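Local structure of 11S globulin subunit beta (Cucurbita maxima, 2E9Q) at residues Q59-N64 / V376-Q381; V159-R164 / P172-F177. The protein stores nitrogen and carbon in the seed as a nutrient reservoir, folded as a two-cupin subunit of the 11S globulin hexamer. All blocks are in the same frame, centred on the assembly; numbering follows the deposited sequence. Where two conformers were deposited one is given.

Contact 1. Residues Q59-N64 / V376-Q381; sequences QCAGVN and VLMIPQ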
loop_
_atom_site.group_PDB
_atom_site.type_symbol
_atom_site.label_atom_id
_atom_site.label_comp_id
_atom_site.label_asym_id
_atom_site.label_seq_id
_atom_site.Cartn_x
_atom_site.Cartn_y
_atom_site.Cartn_z
ATOM N N GLN A 59 -1.158 -0.722 18.213
ATOM C CA GLN A 59 -0.738 0.431 17.445
ATOM C C GLN A 59 0.162 -0.008 16.293
ATOM O O GLN A 59 0.061 0.507 15.190
ATOM C CB GLN A 59 -0.005 1.408 18.365
ATOM C CG GLN A 59 -0.001 2.845 17.896
ATOM C CD GLN A 59 0.689 3.773 18.891
ATOM O OE1 GLN A 59 0.909 4.948 18.611
ATOM N NE2 GLN A 59 1.028 3.242 20.061
ATOM N N CYS A 60 1.037 -0.973 16.543
ATOM C CA CYS A 60 1.927 -1.444 15.494
ATOM C C CYS A 60 1.107 -2.012 14.347
ATOM O O CYS A 60 1.297 -1.647 13.179
ATOM C CB CYS A 60 2.844 -2.527 16.031
ATOM S SG CYS A 60 4.018 -3.164 14.799
ATOM N N ALA A 61 0.184 -2.901 14.701
ATOM C CA ALA A 61 -0.675 -3.554 13.733
ATOM C C ALA A 61 -1.862 -2.695 13.302
ATOM O O ALA A 61 -2.507 -2.993 12.314
ATOM C CB ALA A 61 -1.165 -4.887 14.295
ATOM N N GLY A 62 -2.135 -1.622 14.031
ATOM C CA GLY A 62 -3.252 -0.771 13.677
ATOM C C GLY A 62 -4.560 -1.529 13.804
ATOM O O GLY A 62 -5.384 -1.556 12.886
ATOM N N VAL A 63 -4.753 -2.164 14.949
ATOM C CA VAL A 63 -5.971 -2.912 15.171
ATOM C C VAL A 63 -6.754 -2.289 16.319
ATOM O O VAL A 63 -6.191 -1.579 17.163
ATOM C CB VAL A 63 -5.672 -4.404 15.518
ATOM C CG1 VAL A 63 -4.658 -4.974 14.542
ATOM C CG2 VAL A 63 -5.163 -4.528 16.937
ATOM N N ASN A 64 -8.055 -2.547 16.323
ATOM C CA ASN A 64 -8.948 -2.078 17.367
ATOM C C ASN A 64 -9.831 -3.276 17.680
ATOM O O ASN A 64 -10.097 -4.107 16.802
ATOM C CB ASN A 64 -9.837 -0.938 16.874
ATOM C CG ASN A 64 -9.051 0.247 16.366
ATOM O OD1 ASN A 64 -8.412 0.185 15.308
ATOM N ND2 ASN A 64 -9.094 1.342 17.114
ATOM N N VAL A 376 -7.497 -10.403 25.053
ATOM C CA VAL A 376 -6.910 -10.321 23.720
ATOM C C VAL A 376 -5.376 -10.301 23.725
ATOM O O VAL A 376 -4.761 -9.514 24.439
ATOM C CB VAL A 376 -7.381 -9.039 22.999
ATOM C CG1 VAL A 376 -6.700 -8.928 21.622
ATOM C CG2 VAL A 376 -8.908 -9.045 22.872
ATOM N N LEU A 377 -4.768 -11.177 22.932
ATOM C CA LEU A 377 -3.321 -11.223 22.794
ATOM C C LEU A 377 -3.025 -11.019 21.308
ATOM O O LEU A 377 -3.482 -11.788 20.469
ATOM C CB LEU A 377 -2.744 -12.563 23.257
ATOM C CG LEU A 377 -1.222 -12.679 23.025
ATOM C CD1 LEU A 377 -0.465 -11.664 23.885
ATOM C CD2 LEU A 377 -0.759 -14.081 23.351
ATOM N N MET A 378 -2.276 -9.964 20.998
ATOM C CA MET A 378 -1.907 -9.612 19.630
ATOM C C MET A 378 -0.579 -10.282 19.354
ATOM O O MET A 378 0.413 -9.963 20.005
ATOM C CB MET A 378 -1.752 -8.087 19.537
ATOM C CG MET A 378 -2.052 -7.426 18.191
ATOM S SD MET A 378 -0.922 -7.789 16.828
ATOM C CE MET A 378 0.366 -6.607 17.133
ATOM N N ILE A 379 -0.558 -11.236 18.424
ATOM C CA ILE A 379 0.674 -11.927 18.058
ATOM C C ILE A 379 1.194 -11.336 16.748
ATOM O O ILE A 379 0.588 -11.521 15.688
ATOM C CB ILE A 379 0.445 -13.423 17.827
ATOM C CG1 ILE A 379 -0.305 -14.041 19.012
ATOM C CG2 ILE A 379 1.777 -14.109 17.561
ATOM C CD1 ILE A 379 0.544 -14.282 20.222
ATOM N N PRO A 380 2.332 -10.621 16.800
ATOM C CA PRO A 380 2.900 -10.017 15.589
ATOM C C PRO A 380 3.355 -11.017 14.517
ATOM O O PRO A 380 3.764 -12.145 14.813
ATOM C CB PRO A 380 4.080 -9.198 16.122
ATOM C CG PRO A 380 3.689 -8.893 17.540
ATOM C CD PRO A 380 3.074 -10.188 18.000
ATOM N N GLN A 381 3.277 -10.566 13.272
ATOM C CA GLN A 381 3.701 -11.328 12.120
ATOM C C GLN A 381 5.120 -11.860 12.365
ATOM O O GLN A 381 6.005 -11.121 12.830
ATOM C CB GLN A 381 3.694 -10.412 10.887
ATOM C CG GLN A 381 4.193 -11.062 9.596
ATOM C CD GLN A 381 4.499 -10.043 8.499
ATOM O OE1 GLN A 381 4.844 -10.413 7.381
ATOM N NE2 GLN A 381 4.381 -8.755 8.826
#

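Contact 2. Residues V159-R164 / P172-F177; sequences VFADTR and PYLRKF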
loop_
_atom_site.group_PDB
_atom_site.type_symbol
_atom_site.label_atom_id
_atom_site.label_comp_id
_atom_site.label_asym_id
_atom_site.label_seq_id
_atom_site.Cartn_x
_atom_site.Cartn_y
_atom_site.Cartn_z
ATOM N N VAL A 159 -15.962 -7.437 17.764
ATOM C CA VAL A 159 -15.657 -6.616 16.603
ATOM C C VAL A 159 -14.184 -6.277 16.406
ATOM O O VAL A 159 -13.592 -5.557 17.210
ATOM C CB VAL A 159 -16.411 -5.290 16.676
ATOM C CG1 VAL A 159 -16.156 -4.467 15.410
ATOM C CG2 VAL A 159 -17.902 -5.553 16.897
ATOM N N PHE A 160 -13.606 -6.793 15.324
ATOM C CA PHE A 160 -12.223 -6.540 14.975
ATOM C C PHE A 160 -12.172 -5.545 13.816
ATOM O O PHE A 160 -12.779 -5.756 12.761
ATOM C CB PHE A 160 -11.542 -7.844 14.590
ATOM C CG PHE A 160 -10.159 -7.669 14.038
ATOM C CD1 PHE A 160 -9.938 -7.704 12.665
ATOM C CD2 PHE A 160 -9.069 -7.504 14.893
ATOM C CE1 PHE A 160 -8.643 -7.580 12.143
ATOM C CE2 PHE A 160 -7.767 -7.380 14.387
ATOM C CZ PHE A 160 -7.553 -7.419 13.008
ATOM N N ALA A 161 -11.464 -4.444 14.037
ATOM C CA ALA A 161 -11.324 -3.395 13.038
ATOM C C ALA A 161 -9.852 -3.164 12.776
ATOM O O ALA A 161 -9.039 -3.124 13.705
ATOM C CB ALA A 161 -11.979 -2.112 13.529
ATOM N N ASP A 162 -9.510 -3.014 11.504
ATOM C CA ASP A 162 -8.129 -2.798 11.107
ATOM C C ASP A 162 -7.994 -1.458 10.401
ATOM O O ASP A 162 -8.471 -1.284 9.273
ATOM C CB ASP A 162 -7.683 -3.943 10.201
ATOM C CG ASP A 162 -6.353 -3.685 9.535
ATOM O OD1 ASP A 162 -5.450 -3.079 10.162
ATOM O OD2 ASP A 162 -6.210 -4.115 8.370
ATOM N N THR A 163 -7.339 -0.519 11.080
ATOM C CA THR A 163 -7.131 0.836 10.576
ATOM C C THR A 163 -5.987 0.948 9.587
ATOM O O THR A 163 -5.915 1.905 8.831
ATOM C CB THR A 163 -6.869 1.814 11.725
ATOM O OG1 THR A 163 -5.679 1.422 12.422
ATOM C CG2 THR A 163 -8.034 1.808 12.705
ATOM N N ARG A 164 -5.072 -0.008 9.600
ATOM C CA ARG A 164 -3.978 0.039 8.643
ATOM C C ARG A 164 -4.424 -0.800 7.456
ATOM O O ARG A 164 -3.703 -1.669 6.970
ATOM C CB ARG A 164 -2.689 -0.526 9.242
ATOM C CG ARG A 164 -1.993 0.425 10.203
ATOM C CD ARG A 164 -0.608 -0.097 10.567
ATOM N NE ARG A 164 -0.012 0.679 11.643
ATOM C CZ ARG A 164 0.370 1.947 11.533
ATOM N NH1 ARG A 164 0.900 2.570 12.577
ATOM N NH2 ARG A 164 0.238 2.587 10.378
ATOM N N PRO A 172 -4.631 6.176 11.107
ATOM C CA PRO A 172 -4.763 4.950 11.905
ATOM C C PRO A 172 -5.728 5.009 13.073
ATOM O O PRO A 172 -5.620 4.228 14.017
ATOM C CB PRO A 172 -3.334 4.687 12.354
ATOM C CG PRO A 172 -2.837 6.075 12.596
ATOM C CD PRO A 172 -3.330 6.819 11.369
ATOM N N TYR A 173 -6.687 5.917 12.994
ATOM C CA TYR A 173 -7.664 6.085 14.051
ATOM C C TYR A 173 -9.093 5.767 13.589
ATOM O O TYR A 173 -9.580 6.275 12.580
ATOM C CB TYR A 173 -7.592 7.513 14.602
ATOM C CG TYR A 173 -6.312 7.793 15.361
ATOM C CD1 TYR A 173 -6.046 7.155 16.568
ATOM C CD2 TYR A 173 -5.358 8.679 14.863
ATOM C CE1 TYR A 173 -4.866 7.386 17.264
ATOM C CE2 TYR A 173 -4.171 8.920 15.551
ATOM C CZ TYR A 173 -3.932 8.270 16.750
ATOM O OH TYR A 173 -2.761 8.507 17.436
ATOM N N LEU A 174 -9.737 4.879 14.341
ATOM C CA LEU A 174 -11.081 4.412 14.059
ATOM C C LEU A 174 -12.173 5.470 14.272
ATOM O O LEU A 174 -12.237 6.130 15.312
ATOM C CB LEU A 174 -11.351 3.171 14.908
ATOM C CG LEU A 174 -12.577 2.324 14.584
ATOM C CD1 LEU A 174 -12.512 1.902 13.135
ATOM C CD2 LEU A 174 -12.620 1.111 15.504
ATOM N N ARG A 175 -13.022 5.629 13.263
ATOM C CA ARG A 175 -14.111 6.596 13.299
ATOM C C ARG A 175 -15.413 5.890 12.909
ATOM O O ARG A 175 -15.468 5.194 11.898
ATOM C CB ARG A 175 -13.838 7.736 12.310
ATOM C CG ARG A 175 -12.519 8.473 12.513
ATOM C CD ARG A 175 -12.370 9.620 11.521
ATOM N NE ARG A 175 -11.233 10.493 11.815
ATOM C CZ ARG A 175 -9.959 10.113 11.780
ATOM N NH1 ARG A 175 -9.639 8.865 11.463
ATOM N NH2 ARG A 175 -8.999 10.989 12.060
ATOM N N LYS A 176 -16.462 6.049 13.705
ATOM C CA LYS A 176 -17.727 5.444 13.331
ATOM C C LYS A 176 -18.799 6.522 13.214
ATOM O O LYS A 176 -19.066 7.261 14.159
ATOM C CB LYS A 176 -18.153 4.347 14.314
ATOM C CG LYS A 176 -19.353 3.568 13.778
ATOM C CD LYS A 176 -19.660 2.283 14.510
ATOM C CE LYS A 176 -21.010 1.739 14.030
ATOM N NZ LYS A 176 -21.408 0.491 14.706
ATOM N N PHE A 177 -19.385 6.619 12.024
ATOM C CA PHE A 177 -20.428 7.598 11.709
ATOM C C PHE A 177 -21.818 6.983 11.892
ATOM O O PHE A 177 -22.243 6.137 11.096
ATOM C CB PHE A 177 -20.292 8.083 10.251
ATOM C CG PHE A 177 -18.944 8.670 9.919
ATOM C CD1 PHE A 177 -17.811 7.863 9.857
ATOM C CD2 PHE A 177 -18.804 10.032 9.688
ATOM C CE1 PHE A 177 -16.552 8.410 9.570
ATOM C CE2 PHE A 177 -17.543 10.588 9.400
ATOM C CZ PHE A 177 -16.422 9.771 9.344
#

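Contact 1. Residues Q59-N64 / V376-Q381
Met-378 is the one residue of 376-381 to meet 59-64 at close range, touching Ala-61 closely and Val-63 loosely, so a single thioether chain makes this contact, one of several between the N-terminal and C-terminal cupin modules. Its methyl leads: Met-378 CE lies 3.7 Å from Ala-61 CB. The sulfur is hardly farther away, with Met-378 SD at 3.9 Å from the same Ala-61 CB, so the last bond of the side chain runs past the alanine methyl with both ends in touch. Nearer the root of the chain, Met-378 CG faces Val-63 CG2 more loosely, at 4.4 Å. The torsions explain the double reach. CG stands anti to the backbone N (chi1 -151°), and bends at chi2 and chi3 then fold the sulfur and methyl round toward the helix end. The main chains stay apart, Ala-61 CA and Pro-380 CA being the nearest such pair at 7.6 Å, and only 122 Å² is buried in all. Between Ala-61 and Val-63 the helix closes in a Schellman motif: Gly-62 is the C-prime residue with positive phi (64°), Val-63 N bonds to Phe-58 O, and Gly-62 N bonds weakly to Gln-59 O at 3.3 Å. This turn leads straight from the helix into strand 63-70, while both methionine partners project toward strand 376-379. Phe-58 and Val-346 touch Val-63 and Met-378 alike and extend the apolar patch. Beside it, Cys-60 is tied by a disulfide to Cys-27 and packs on Ile-170 of the second subunit. No hydrogen bond or charge pair spans the two segments, which implies that cohesion between them probably rests on dispersion and the exclusion of water.

Contact 2. Residues V159-R164 / P172-F177
The main chains of 159-164 and 172-177 come closest at Thr-163 and Pro-172, whose CA atoms lie 4.9 Å apart, without any hydrogen bond across. Strand 155-162 belongs to one sheet of the N-terminal cupin, a jelly-roll beta-barrel, and strand 176-178 to another, and the contact lies where the connection between them doubles back on its own start. Thr-163 does most of the touching. Its OG1 sits between the backbone N and the carbonyl carbon (chi1 61°) and passes Pro-172 O at 3.2 Å, yet its hydrogen bond goes to Gly-62 O, while Pro-172 O receives one from Arg-188 NH1. The methyl branch lies along the opposing main chain: Thr-163 CG2 is 3.9 Å from Leu-174 N and 3.7 Å from Pro-172 O. Replacing Thr-163 by an alanine would probably deprive Gly-62 O of its hydroxyl donor and open a gap beside Pro-172 O and Leu-174 N. Deeper in, Leu-174 holds its CG anti to the backbone N and lays both branches against one small methyl. Leu-174 CD2 comes within 3.8 Å of Ala-161 CB, and Leu-174 CD1 follows at 4.1 Å from that carbon. Asn-64 of strand 63-70 borders both Leu-174 and Thr-163. The pairing is thus apolar inside, between alanine and leucine, and turns polar at the end of the strand, where the hydroxyl and two main-chain carbonyls gather. There an Asx turn bends the chain as it leaves strand 155-162: Arg-164 N donates to Asp-162 OD1 at 3.1 Å, with an N-H...O angle of 136°, approaching the carboxylate from above its plane, 61° out of it.

In the fold
From the N terminus, the chain runs through helix 56-61 into strand 63-70, the first side of contact 1, and much later into strand 155-162. After Arg-164 only seven residues intervene before 172-177, so contact 2 closes a small loop within the N-terminal cupin. The second side of contact 1 is reached only at strand 376-379 of the C-terminal cupin, closing a loop of 311 residues in which contact 2 is wholly nested. The centres of the two contacts lie about 13 Å apart, bridged by the neighbouring strands 63-70 and 155-162, where Asn-64 N stands 2.9 Å from Ala-161 O. Contact 2 thus packs the end of strand 155-162 against the loop leading into strand 176-178; contact 1 joins the two modules.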